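Local coordinates for protein cytokinin riboside 5'-monophosphate phosphoribohydrolase (Streptomyces coelicolor, PDB 5ZI9) that belongs to the SLOG clan, folds around a parallel beta-sheet in Rossmann-like fashion and is found in an assembly of six chains, at residues V54-S59 / F153-V158; E63-L68 / R159-V164; A74-G79 / Q168-L173; G104-T109 / K127-G132. All coordinates share one frame; numbering follows the deposited sequence.

Interaction 1: V54-S59 / F153-V158; sequences VLRIQS and FRYFFV
I57, midway along helix 50-67, and Y155, the N-cap residue of helix 156-165, make the closest backbone approach of the two segments, with CA atoms 7.1 Å apart. The contact therefore sets the flank of one helix against the beginning of another in this Rossmann-like protein. Its centre is a CH-pi contact. I57 turns CG1 anti to its carbonyl carbon, beside the backbone N (chi1 -70°), which places that carbon over the middle of the Y155 ring, 3.8 Å from the centroid and only 5° off the ring normal. R154 CG covers the opposite face of the ring, nearer its rim, so the phenol is sandwiched between two aliphatic groups. The other branch of I57 carries on the apolar patch, CG2 meeting V158 CG2 at 4.0 Å. The guanidinium groups of R56 and R154 stand almost perpendicular, planes 83° apart, with R56 NH1 just 3.5 Å from R154 NH2. What makes this pairing of like charges tolerable is probably E63 of a neighbouring subunit, whose OE2 forms salt bridges with both nitrogens. Within the chain, E60 grips the loop twice, through a salt bridge to R154 NE and a hydrogen bond from Y155 N. The phenol oxygen ends against the R56 side chain, Y155 OH lying 3.3 Å from R56 CB.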
loop_
_atom_site.group_PDB
_atom_site.type_symbol
_atom_site.label_atom_id
_atom_site.label_comp_id
_atom_site.label_asym_id
_atom_site.label_seq_id
_atom_site.Cartn_x
_atom_site.Cartn_y
_atom_site.Cartn_z
ATOM N N VAL B 54 0.307 9.747 -4.978
ATOM C CA VAL B 54 1.225 8.914 -4.240
ATOM C C VAL B 54 1.054 7.428 -4.600
ATOM O O VAL B 54 2.014 6.683 -4.645
ATOM C CB VAL B 54 1.084 9.239 -2.723
ATOM C CG1 VAL B 54 0.741 8.034 -1.905
ATOM C CG2 VAL B 54 2.364 9.812 -2.199
ATOM N N LEU B 55 -0.176 7.002 -4.834
ATOM C CA LEU B 55 -0.450 5.636 -5.263
ATOM C C LEU B 55 0.010 5.385 -6.685
ATOM O O LEU B 55 0.409 4.291 -7.018
ATOM C CB LEU B 55 -1.939 5.335 -5.115
ATOM C CG LEU B 55 -2.462 5.322 -3.665
ATOM C CD1 LEU B 55 -3.792 4.593 -3.670
ATOM C CD2 LEU B 55 -1.536 4.663 -2.640
ATOM N N ARG B 56 -0.072 6.421 -7.518
ATOM C CA ARG B 56 0.402 6.377 -8.892
ATOM C C ARG B 56 1.902 6.286 -9.002
ATOM O O ARG B 56 2.401 5.561 -9.833
ATOM C CB ARG B 56 -0.035 7.645 -9.634
ATOM C CG ARG B 56 -1.515 7.691 -9.934
ATOM C CD ARG B 56 -1.877 6.623 -10.941
ATOM N NE ARG B 56 -2.738 7.185 -11.964
ATOM C CZ ARG B 56 -2.812 6.757 -13.209
ATOM N NH1 ARG B 56 -2.076 5.747 -13.634
ATOM N NH2 ARG B 56 -3.645 7.349 -14.051
ATOM N N ILE B 57 2.598 7.069 -8.188
ATOM C CA ILE B 57 4.029 7.051 -8.102
ATOM C C ILE B 57 4.527 5.691 -7.643
ATOM O O ILE B 57 5.470 5.168 -8.205
ATOM C CB ILE B 57 4.524 8.118 -7.114
ATOM C CG1 ILE B 57 4.288 9.498 -7.705
ATOM C CG2 ILE B 57 6.026 7.961 -6.852
ATOM C CD1 ILE B 57 4.304 10.582 -6.655
ATOM N N GLN B 58 3.899 5.156 -6.599
ATOM C CA GLN B 58 4.237 3.845 -6.091
ATOM C C GLN B 58 4.039 2.777 -7.162
ATOM O O GLN B 58 4.869 1.896 -7.331
ATOM C CB GLN B 58 3.392 3.525 -4.859
ATOM C CG GLN B 58 3.856 2.317 -4.040
ATOM C CD GLN B 58 2.754 1.702 -3.197
ATOM O OE1 GLN B 58 1.563 1.744 -3.559
ATOM N NE2 GLN B 58 3.131 1.138 -2.070
ATOM N N SER B 59 2.940 2.860 -7.900
ATOM C CA SER B 59 2.709 1.937 -9.017
ATOM C C SER B 59 3.839 1.945 -10.063
ATOM O O SER B 59 4.262 0.901 -10.572
ATOM C CB SER B 59 1.400 2.269 -9.705
ATOM O OG SER B 59 0.373 2.128 -8.772
ATOM N N PHE B 153 8.763 6.304 -18.469
ATOM C CA PHE B 153 8.358 6.769 -17.144
ATOM C C PHE B 153 7.630 8.068 -17.275
ATOM O O PHE B 153 7.952 8.879 -18.157
ATOM C CB PHE B 153 9.573 7.013 -16.223
ATOM C CG PHE B 153 10.245 5.766 -15.812
ATOM C CD1 PHE B 153 11.186 5.178 -16.636
ATOM C CD2 PHE B 153 9.905 5.151 -14.604
ATOM C CE1 PHE B 153 11.801 4.000 -16.265
ATOM C CE2 PHE B 153 10.500 3.961 -14.220
ATOM C CZ PHE B 153 11.453 3.378 -15.072
ATOM N N ARG B 154 6.689 8.294 -16.364
ATOM C CA ARG B 154 6.092 9.613 -16.283
ATOM C C ARG B 154 6.533 10.461 -15.104
ATOM O O ARG B 154 6.438 11.701 -15.159
ATOM C CB ARG B 154 4.581 9.564 -16.525
ATOM C CG ARG B 154 3.778 8.806 -15.529
ATOM C CD ARG B 154 2.813 7.840 -16.185
ATOM N NE ARG B 154 2.988 6.552 -15.517
ATOM C CZ ARG B 154 2.045 5.636 -15.313
ATOM N NH1 ARG B 154 2.384 4.488 -14.704
ATOM N NH2 ARG B 154 0.780 5.833 -15.710
ATOM N N TYR B 155 7.140 9.836 -14.107
ATOM C CA TYR B 155 7.755 10.583 -13.026
ATOM C C TYR B 155 9.284 10.595 -13.104
ATOM O O TYR B 155 9.939 9.598 -12.864
ATOM C CB TYR B 155 7.298 10.044 -11.687
ATOM C CG TYR B 155 5.808 10.002 -11.584
ATOM C CD1 TYR B 155 5.074 11.157 -11.411
ATOM C CD2 TYR B 155 5.130 8.794 -11.699
ATOM C CE1 TYR B 155 3.705 11.109 -11.346
ATOM C CE2 TYR B 155 3.754 8.735 -11.630
ATOM C CZ TYR B 155 3.048 9.899 -11.455
ATOM O OH TYR B 155 1.675 9.867 -11.402
ATOM N N PHE B 156 9.812 11.764 -13.428
ATOM C CA PHE B 156 11.235 12.094 -13.459
ATOM C C PHE B 156 12.082 11.454 -12.360
ATOM O O PHE B 156 13.148 10.885 -12.602
ATOM C CB PHE B 156 11.336 13.614 -13.333
ATOM C CG PHE B 156 12.624 14.183 -13.831
ATOM C CD1 PHE B 156 12.909 14.240 -15.232
ATOM C CD2 PHE B 156 13.567 14.712 -12.934
ATOM C CE1 PHE B 156 14.108 14.791 -15.710
ATOM C CE2 PHE B 156 14.775 15.261 -13.421
ATOM C CZ PHE B 156 15.036 15.300 -14.798
ATOM N N PHE B 157 11.569 11.552 -11.144
ATOM C CA PHE B 157 12.282 11.189 -9.936
ATOM C C PHE B 157 12.234 9.725 -9.666
ATOM O O PHE B 157 13.060 9.195 -8.970
ATOM C CB PHE B 157 11.724 12.003 -8.805
ATOM C CG PHE B 157 11.996 13.459 -9.005
ATOM C CD1 PHE B 157 13.208 14.010 -8.563
ATOM C CD2 PHE B 157 11.110 14.283 -9.741
ATOM C CE1 PHE B 157 13.491 15.351 -8.769
ATOM C CE2 PHE B 157 11.413 15.615 -9.962
ATOM C CZ PHE B 157 12.595 16.143 -9.459
ATOM N N VAL B 158 11.275 9.058 -10.260
ATOM C CA VAL B 158 11.289 7.615 -10.282
ATOM C C VAL B 158 12.383 7.177 -11.240
ATOM O O VAL B 158 13.216 6.366 -10.883
ATOM C CB VAL B 158 9.933 7.032 -10.691
ATOM C CG1 VAL B 158 10.018 5.526 -10.731
ATOM C CG2 VAL B 158 8.876 7.443 -9.666
#

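Interaction 2: E63-L68 / R159-V164; sequences EGFGTL and RKMMFV
A Met-aromatic contact between M162 and F65 lies at the heart of this helix-helix packing, where the end of helix 50-67 runs beside helix 156-165. The two short segments point roughly the same way, their axes inclined by 28° and 11.2 Å apart at closest approach, a spacing that the long side chains span. M162 bends at chi2 (-78°) and folds its thioether toward the ring, SD coming to 5.0 Å from the F65 centroid. Its methyl goes further: M162 CE is 3.4 Å from F65 CE1 and also reaches the backbone at G64 CA, 4.2 Å away, where the absence of a side chain lets it come in. A second methionine meets the same ring from its edge, with M161 CE in the ring plane and 3.3 Å from F65 CZ. Just past the helix end, L68 adds a branch, CD1 lying 4.2 Å from M162 SD. Beyond the two segments, F61 touches both methionines, and K165 makes a cation-pi contact with F65. Between the segments the chemistry is purely apolar and soft: sulfur, methyl and ring carbons meet without directional polar bonds, so the fit relies on shape and dispersion.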
loop_
_atom_site.group_PDB
_atom_site.type_symbol
_atom_site.label_atom_id
_atom_site.label_comp_id
_atom_site.label_asym_id
_atom_site.label_seq_id
_atom_site.Cartn_x
_atom_site.Cartn_y
_atom_site.Cartn_z
ATOM N N GLU B 63 6.258 -0.996 -11.242
ATOM C CA GLU B 63 6.348 -1.405 -12.647
ATOM C C GLU B 63 7.789 -1.437 -13.089
ATOM O O GLU B 63 8.217 -2.371 -13.760
ATOM C CB GLU B 63 5.559 -0.454 -13.528
ATOM C CG GLU B 63 4.065 -0.716 -13.508
ATOM C CD GLU B 63 3.174 0.524 -13.559
ATOM O OE1 GLU B 63 3.521 1.530 -14.224
ATOM O OE2 GLU B 63 2.107 0.464 -12.913
ATOM N N GLY B 64 8.544 -0.420 -12.693
ATOM C CA GLY B 64 9.975 -0.383 -12.953
ATOM C C GLY B 64 10.711 -1.604 -12.427
ATOM O O GLY B 64 11.367 -2.280 -13.184
ATOM N N PHE B 65 10.580 -1.914 -11.148
ATOM C CA PHE B 65 11.321 -3.013 -10.566
ATOM C C PHE B 65 10.936 -4.359 -11.154
ATOM O O PHE B 65 11.713 -5.307 -11.143
ATOM C CB PHE B 65 11.050 -3.063 -9.086
ATOM C CG PHE B 65 11.542 -1.873 -8.328
ATOM C CD1 PHE B 65 12.385 -0.952 -8.907
ATOM C CD2 PHE B 65 11.186 -1.701 -6.993
ATOM C CE1 PHE B 65 12.864 0.114 -8.177
ATOM C CE2 PHE B 65 11.667 -0.639 -6.273
ATOM C CZ PHE B 65 12.502 0.260 -6.864
ATOM N N GLY B 66 9.698 -4.442 -11.600
ATOM C CA GLY B 66 9.154 -5.634 -12.166
ATOM C C GLY B 66 9.772 -5.823 -13.519
ATOM O O GLY B 66 10.195 -6.938 -13.811
ATOM N N THR B 67 9.850 -4.770 -14.340
ATOM C CA THR B 67 10.343 -4.980 -15.674
ATOM C C THR B 67 11.863 -5.031 -15.707
ATOM O O THR B 67 12.402 -5.532 -16.658
ATOM C CB THR B 67 9.785 -4.003 -16.762
ATOM O OG1 THR B 67 10.609 -2.862 -16.874
ATOM C CG2 THR B 67 8.292 -3.590 -16.558
ATOM N N LEU B 68 12.550 -4.532 -14.687
ATOM C CA LEU B 68 14.005 -4.582 -14.643
ATOM C C LEU B 68 14.497 -5.650 -13.663
ATOM O O LEU B 68 15.642 -5.636 -13.268
ATOM C CB LEU B 68 14.552 -3.209 -14.277
ATOM C CG LEU B 68 14.149 -2.092 -15.258
ATOM C CD1 LEU B 68 14.495 -0.724 -14.692
ATOM C CD2 LEU B 68 14.797 -2.243 -16.619
ATOM N N ARG B 159 12.405 7.740 -12.438
ATOM C CA ARG B 159 13.431 7.345 -13.394
ATOM C C ARG B 159 14.847 7.575 -12.885
ATOM O O ARG B 159 15.716 6.747 -13.112
ATOM C CB ARG B 159 13.272 8.028 -14.736
ATOM C CG ARG B 159 14.211 7.442 -15.781
ATOM C CD ARG B 159 14.026 8.061 -17.141
ATOM N NE ARG B 159 14.591 9.404 -17.208
ATOM C CZ ARG B 159 14.980 10.000 -18.319
ATOM N NH1 ARG B 159 15.488 11.201 -18.246
ATOM N NH2 ARG B 159 14.872 9.415 -19.513
ATOM N N LYS B 160 15.078 8.680 -12.193
ATOM C CA LYS B 160 16.427 8.996 -11.640
ATOM C C LYS B 160 17.010 7.907 -10.777
ATOM O O LYS B 160 18.202 7.665 -10.782
ATOM C CB LYS B 160 16.346 10.242 -10.766
ATOM C CG LYS B 160 16.710 11.484 -11.493
ATOM C CD LYS B 160 16.489 12.647 -10.559
ATOM C CE LYS B 160 17.179 13.931 -11.008
ATOM N NZ LYS B 160 17.815 13.919 -12.359
ATOM N N MET B 161 16.154 7.295 -9.999
ATOM C CA MET B 161 16.607 6.274 -9.121
ATOM C C MET B 161 16.897 4.975 -9.868
ATOM O O MET B 161 17.746 4.219 -9.435
ATOM C CB MET B 161 15.634 6.091 -7.973
ATOM C CG MET B 161 14.759 4.872 -8.000
ATOM S SD MET B 161 15.436 3.719 -6.820
ATOM C CE MET B 161 13.960 3.131 -6.053
ATOM N N MET B 162 16.245 4.723 -10.997
ATOM C CA MET B 162 16.508 3.500 -11.780
ATOM C C MET B 162 17.923 3.489 -12.458
ATOM O O MET B 162 18.585 2.429 -12.610
ATOM C CB MET B 162 15.438 3.331 -12.847
ATOM C CG MET B 162 14.001 3.364 -12.341
ATOM S SD MET B 162 13.482 1.846 -11.579
ATOM C CE MET B 162 12.069 2.399 -10.626
ATOM N N PHE B 163 18.374 4.685 -12.842
ATOM C CA PHE B 163 19.678 4.892 -13.455
ATOM C C PHE B 163 20.776 4.499 -12.513
ATOM O O PHE B 163 21.779 4.018 -12.965
ATOM C CB PHE B 163 19.906 6.357 -13.868
ATOM C CG PHE B 163 19.235 6.763 -15.161
ATOM C CD1 PHE B 163 19.443 6.034 -16.324
ATOM C CD2 PHE B 163 18.454 7.912 -15.238
ATOM C CE1 PHE B 163 18.865 6.407 -17.522
ATOM C CE2 PHE B 163 17.875 8.288 -16.434
ATOM C CZ PHE B 163 18.081 7.539 -17.577
ATOM N N VAL B 164 20.604 4.716 -11.215
ATOM C CA VAL B 164 21.637 4.343 -10.219
ATOM C C VAL B 164 21.518 2.930 -9.690
ATOM O O VAL B 164 22.487 2.222 -9.581
ATOM C CB VAL B 164 21.626 5.316 -9.049
ATOM C CG1 VAL B 164 22.672 4.923 -8.011
ATOM C CG2 VAL B 164 21.897 6.725 -9.594
#

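Interaction 3: A74-G79 / Q168-L173; sequences AISVFG and QGFVVL. With EDO (1,2-ethanediol), chain J.
F78 and F170 both set CG anti to the carbonyl carbon, beside the backbone N (chi1 -58° and -76°), and this brings their rings together over the same face of the sheet. The pair is T-shaped in kind, though tilted, with planes at 55° and centroids 4.6 Å apart. The edge of F78 is the part that points in: CE2 sits 3.3 Å above the F170 ring plane, over its centre. S76 CB leans against the same ring, 3.8 Å from F170 CE1, while S76 OG hydrogen-bonds to F163 O on helix 156-165. The other face is aliphatic. There I75 CG2 meets V171 CG2 at 3.7 Å, and V77 CG1 meets L173 CD1. The backbones are joined by five hydrogen bonds, from Q168 N to A74 O at one end to L173 N to F78 O, 2.7 Å, at the other. Just past the strand, O2 of a bound 1,2-ethanediol gives a 3.1 Å hydrogen bond to G79 O and accepts a weak one from G79 N. Strands 74-78 and 167-172 are parallel neighbours in the middle of the sheet, where the chain switches from building the sheet one way to building it the other, as in Rossmann-like folds.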
loop_
_atom_site.group_PDB
_atom_site.type_symbol
_atom_site.label_atom_id
_atom_site.label_comp_id
_atom_site.label_asym_id
_atom_site.label_seq_id
_atom_site.Cartn_x
_atom_site.Cartn_y
_atom_site.Cartn_z
ATOM N N ALA B 74 24.954 -3.526 -15.155
ATOM C CA ALA B 74 24.840 -2.529 -16.222
ATOM C C ALA B 74 25.630 -1.296 -15.965
ATOM O O ALA B 74 26.061 -1.064 -14.850
ATOM C CB ALA B 74 23.392 -2.141 -16.425
ATOM N N ILE B 75 25.818 -0.521 -17.026
ATOM C CA ILE B 75 26.383 0.822 -16.958
ATOM C C ILE B 75 25.372 1.782 -17.585
ATOM O O ILE B 75 24.788 1.472 -18.598
ATOM C CB ILE B 75 27.722 0.896 -17.716
ATOM C CG1 ILE B 75 28.790 0.072 -16.994
ATOM C CG2 ILE B 75 28.170 2.337 -17.950
ATOM C CD1 ILE B 75 29.143 0.532 -15.602
ATOM N N SER B 76 25.175 2.938 -16.976
ATOM C CA SER B 76 24.214 3.908 -17.489
ATOM C C SER B 76 24.963 4.962 -18.271
ATOM O O SER B 76 25.890 5.568 -17.737
ATOM C CB SER B 76 23.401 4.562 -16.369
ATOM O OG SER B 76 22.407 3.678 -15.893
ATOM N N VAL B 77 24.543 5.174 -19.525
ATOM C CA VAL B 77 25.220 6.090 -20.450
ATOM C C VAL B 77 24.358 7.293 -20.769
ATOM O O VAL B 77 23.175 7.161 -21.011
ATOM C CB VAL B 77 25.638 5.356 -21.745
ATOM C CG1 VAL B 77 26.363 6.313 -22.699
ATOM C CG2 VAL B 77 26.513 4.179 -21.358
ATOM N N PHE B 78 24.976 8.459 -20.747
ATOM C CA PHE B 78 24.290 9.742 -20.913
ATOM C C PHE B 78 25.046 10.541 -21.924
ATOM O O PHE B 78 26.240 10.339 -22.161
ATOM C CB PHE B 78 24.262 10.549 -19.605
ATOM C CG PHE B 78 23.614 9.825 -18.481
ATOM C CD1 PHE B 78 22.230 9.859 -18.319
ATOM C CD2 PHE B 78 24.381 9.045 -17.616
ATOM C CE1 PHE B 78 21.641 9.134 -17.307
ATOM C CE2 PHE B 78 23.794 8.358 -16.594
ATOM C CZ PHE B 78 22.426 8.386 -16.449
ATOM N N GLY B 79 24.344 11.490 -22.484
ATOM C CA GLY B 79 24.904 12.339 -23.485
ATOM C C GLY B 79 23.778 13.011 -24.212
ATOM O O GLY B 79 22.617 12.602 -24.088
ATOM N N GLN B 168 26.307 0.085 -12.196
ATOM C CA GLN B 168 27.504 0.195 -11.369
ATOM C C GLN B 168 28.433 1.298 -11.791
ATOM O O GLN B 168 29.499 1.419 -11.208
ATOM C CB GLN B 168 28.281 -1.115 -11.315
ATOM C CG GLN B 168 27.611 -2.173 -10.457
ATOM C CD GLN B 168 26.898 -3.168 -11.317
ATOM O OE1 GLN B 168 27.573 -3.996 -11.950
ATOM N NE2 GLN B 168 25.542 -3.068 -11.409
ATOM N N GLY B 169 28.045 2.124 -12.755
ATOM C CA GLY B 169 28.843 3.289 -13.077
ATOM C C GLY B 169 28.197 4.081 -14.179
ATOM O O GLY B 169 27.246 3.605 -14.833
ATOM N N PHE B 170 28.700 5.305 -14.368
ATOM C CA PHE B 170 28.232 6.176 -15.450
ATOM C C PHE B 170 29.338 6.416 -16.461
ATOM O O PHE B 170 30.509 6.561 -16.109
ATOM C CB PHE B 170 27.763 7.556 -14.958
ATOM C CG PHE B 170 26.417 7.574 -14.299
ATOM C CD1 PHE B 170 25.741 6.410 -13.924
ATOM C CD2 PHE B 170 25.849 8.784 -13.962
ATOM C CE1 PHE B 170 24.511 6.461 -13.303
ATOM C CE2 PHE B 170 24.622 8.833 -13.318
ATOM C CZ PHE B 170 23.958 7.679 -12.991
ATOM N N VAL B 171 28.931 6.488 -17.720
ATOM C CA VAL B 171 29.769 7.040 -18.744
ATOM C C VAL B 171 28.998 8.200 -19.368
ATOM O O VAL B 171 27.840 8.075 -19.735
ATOM C CB VAL B 171 30.110 6.021 -19.831
ATOM C CG1 VAL B 171 31.122 6.631 -20.770
ATOM C CG2 VAL B 171 30.665 4.762 -19.225
ATOM N N VAL B 172 29.666 9.318 -19.519
ATOM C CA VAL B 172 28.987 10.497 -19.849
ATOM C C VAL B 172 29.621 11.026 -21.091
ATOM O O VAL B 172 30.695 11.599 -21.053
ATOM C CB VAL B 172 29.081 11.539 -18.709
ATOM C CG1 VAL B 172 28.298 12.787 -19.053
ATOM C CG2 VAL B 172 28.547 10.961 -17.409
ATOM N N LEU B 173 28.913 10.867 -22.194
ATOM C CA LEU B 173 29.278 11.548 -23.418
ATOM C C LEU B 173 28.924 13.030 -23.350
ATOM O O LEU B 173 28.099 13.446 -22.541
ATOM C CB LEU B 173 28.553 10.909 -24.596
ATOM C CG LEU B 173 29.086 9.515 -24.906
ATOM C CD1 LEU B 173 27.939 8.629 -25.323
ATOM C CD2 LEU B 173 30.153 9.582 -25.989
HETATM C C1 EDO J . 19.324 12.951 -20.170
HETATM O O1 EDO J . 18.815 11.592 -20.048
HETATM C C2 EDO J . 20.289 13.051 -21.377
HETATM O O2 EDO J . 21.210 11.938 -21.425
#

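Interaction 4: G104-T109 / K127-G132; sequences GFAVIT and KGTSVG. With EDO (1,2-ethanediol), chain M.
V131 and I108 lie side by side on one face of the sheet, pointing the same way. V131 CB itself rests 3.9 Å from I108 CG1 and also lies near the carbonyl V107 O. CG2 stands anti to the carbonyl carbon and lies near the same two partners at slightly longer range. CG1, anti to the backbone N (chi1 -167°), goes the other way and touches L68 CD2, just past helix 50-67. Alongside this pair the strands are stitched by three backbone hydrogen bonds: V107 N to T129 O, V131 N to V107 O at 2.7 Å, and T109 N to V131 O at 2.9 Å. The last of these comes in from above the carbonyl plane, 37° out of it, and V131 O also accepts from N120 ND2, so two donors grip it. N120 works on both strands at once, pairing with T109 OG1 through OD1 and with S130 OG through ND2, and so ties the two buried hydroxyls to its helix; S130 OG has a further partner in Y146 O. Where the strands begin, A106 CB packs 3.5 Å from T129 OG1, and a bound 1,2-ethanediol, whose placement is doubtful, takes a hydrogen bond from T129 N through O1. Strand 106-109, helix 115-125, which carries N120, and strand 130-135 form a beta-alpha-beta unit, the building block of Rossmann-like parallel sheets.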
loop_
_atom_site.group_PDB
_atom_site.type_symbol
_atom_site.label_atom_id
_atom_site.label_comp_id
_atom_site.label_asym_id
_atom_site.label_seq_id
_atom_site.Cartn_x
_atom_site.Cartn_y
_atom_site.Cartn_z
ATOM N N GLY B 104 30.898 -7.347 -20.394
ATOM C CA GLY B 104 29.924 -8.022 -19.550
ATOM C C GLY B 104 28.793 -7.166 -18.987
ATOM O O GLY B 104 27.990 -7.657 -18.191
ATOM N N PHE B 105 28.693 -5.908 -19.409
ATOM C CA PHE B 105 27.645 -5.021 -18.900
ATOM C C PHE B 105 26.443 -4.892 -19.813
ATOM O O PHE B 105 26.571 -4.930 -21.042
ATOM C CB PHE B 105 28.196 -3.609 -18.680
ATOM C CG PHE B 105 29.252 -3.534 -17.620
ATOM C CD1 PHE B 105 28.924 -3.726 -16.286
ATOM C CD2 PHE B 105 30.576 -3.282 -17.956
ATOM C CE1 PHE B 105 29.897 -3.660 -15.301
ATOM C CE2 PHE B 105 31.552 -3.228 -16.978
ATOM C CZ PHE B 105 31.214 -3.413 -15.642
ATOM N N ALA B 106 25.274 -4.671 -19.216
ATOM C CA ALA B 106 24.135 -4.160 -19.986
ATOM C C ALA B 106 24.279 -2.652 -20.223
ATOM O O ALA B 106 24.966 -1.961 -19.480
ATOM C CB ALA B 106 22.842 -4.480 -19.274
ATOM N N VAL B 107 23.643 -2.129 -21.248
ATOM C CA VAL B 107 23.722 -0.699 -21.429
ATOM C C VAL B 107 22.382 -0.038 -21.178
ATOM O O VAL B 107 21.407 -0.372 -21.833
ATOM C CB VAL B 107 24.244 -0.350 -22.810
ATOM C CG1 VAL B 107 24.299 1.174 -23.003
ATOM C CG2 VAL B 107 25.623 -0.972 -22.971
ATOM N N ILE B 108 22.360 0.909 -20.235
ATOM C CA ILE B 108 21.146 1.658 -19.889
ATOM C C ILE B 108 21.250 3.081 -20.388
ATOM O O ILE B 108 22.230 3.730 -20.141
ATOM C CB ILE B 108 20.887 1.672 -18.365
ATOM C CG1 ILE B 108 20.658 0.256 -17.821
ATOM C CG2 ILE B 108 19.629 2.487 -18.061
ATOM C CD1 ILE B 108 20.752 0.174 -16.319
ATOM N N THR B 109 20.241 3.559 -21.101
ATOM C CA THR B 109 20.207 4.980 -21.467
ATOM C C THR B 109 18.853 5.650 -21.250
ATOM O O THR B 109 17.876 5.043 -20.836
ATOM C CB THR B 109 20.601 5.219 -22.932
ATOM O OG1 THR B 109 19.488 4.893 -23.759
ATOM C CG2 THR B 109 21.824 4.418 -23.301
ATOM N N LYS B 127 25.383 -7.706 -29.709
ATOM C CA LYS B 127 24.408 -8.689 -29.245
ATOM C C LYS B 127 24.242 -8.712 -27.715
ATOM O O LYS B 127 24.123 -9.769 -27.117
ATOM C CB LYS B 127 24.769 -10.095 -29.789
ATOM C CG LYS B 127 25.420 -10.137 -31.196
ATOM C CD LYS B 127 24.459 -10.366 -32.363
ATOM C CE LYS B 127 24.639 -9.340 -33.502
ATOM N NZ LYS B 127 23.371 -9.201 -34.308
ATOM N N GLY B 128 24.231 -7.543 -27.083
ATOM C CA GLY B 128 24.055 -7.454 -25.627
ATOM C C GLY B 128 22.655 -6.990 -25.294
ATOM O O GLY B 128 21.807 -6.856 -26.181
ATOM N N THR B 129 22.427 -6.699 -24.020
ATOM C CA THR B 129 21.130 -6.188 -23.575
ATOM C C THR B 129 21.128 -4.643 -23.559
ATOM O O THR B 129 21.950 -4.009 -22.890
ATOM C CB THR B 129 20.617 -6.825 -22.265
ATOM O OG1 THR B 129 20.282 -5.803 -21.342
ATOM C CG2 THR B 129 21.590 -7.719 -21.624
ATOM N N SER B 130 20.200 -4.065 -24.329
ATOM C CA SER B 130 20.116 -2.614 -24.592
ATOM C C SER B 130 18.862 -2.018 -23.937
ATOM O O SER B 130 17.763 -2.318 -24.348
ATOM C CB SER B 130 20.043 -2.377 -26.074
ATOM O OG SER B 130 19.906 -1.015 -26.380
ATOM N N VAL B 131 19.044 -1.204 -22.893
ATOM C CA VAL B 131 17.929 -0.646 -22.092
ATOM C C VAL B 131 17.709 0.850 -22.391
ATOM O O VAL B 131 18.647 1.663 -22.519
ATOM C CB VAL B 131 18.096 -0.900 -20.571
ATOM C CG1 VAL B 131 16.802 -0.618 -19.786
ATOM C CG2 VAL B 131 18.504 -2.328 -20.309
ATOM N N GLY B 132 16.435 1.178 -22.546
ATOM C CA GLY B 132 16.000 2.571 -22.762
ATOM C C GLY B 132 14.917 2.960 -21.772
ATOM O O GLY B 132 13.803 2.481 -21.877
HETATM C C1 EDO M . 25.178 -7.458 -21.325
HETATM O O1 EDO M . 24.954 -6.744 -22.577
HETATM C C2 EDO M . 25.302 -8.958 -21.514
HETATM O O2 EDO M . 23.942 -9.468 -21.580
#

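Overall arrangement
All four contacts are largely buried, but they divide by element. Interactions 1 and 2 hold the same two helices, 50-67 and 156-165, through side chains; interactions 3 and 4 join neighbouring strands of one parallel sheet, mainly through backbone hydrogen bonds. Interaction 1 is the most charged and, like interaction 2, reaches other subunits, whereas no other chain touches interactions 3 and 4. F163 is one place where helix and sheet meet, its ring packing on F78 and I108. Strands 74-78 and 106-109 are adjacent, with V77 N to I108 O linking interactions 3 and 4. Along the chain, interaction 4 is nested inside the loops closed by the other three.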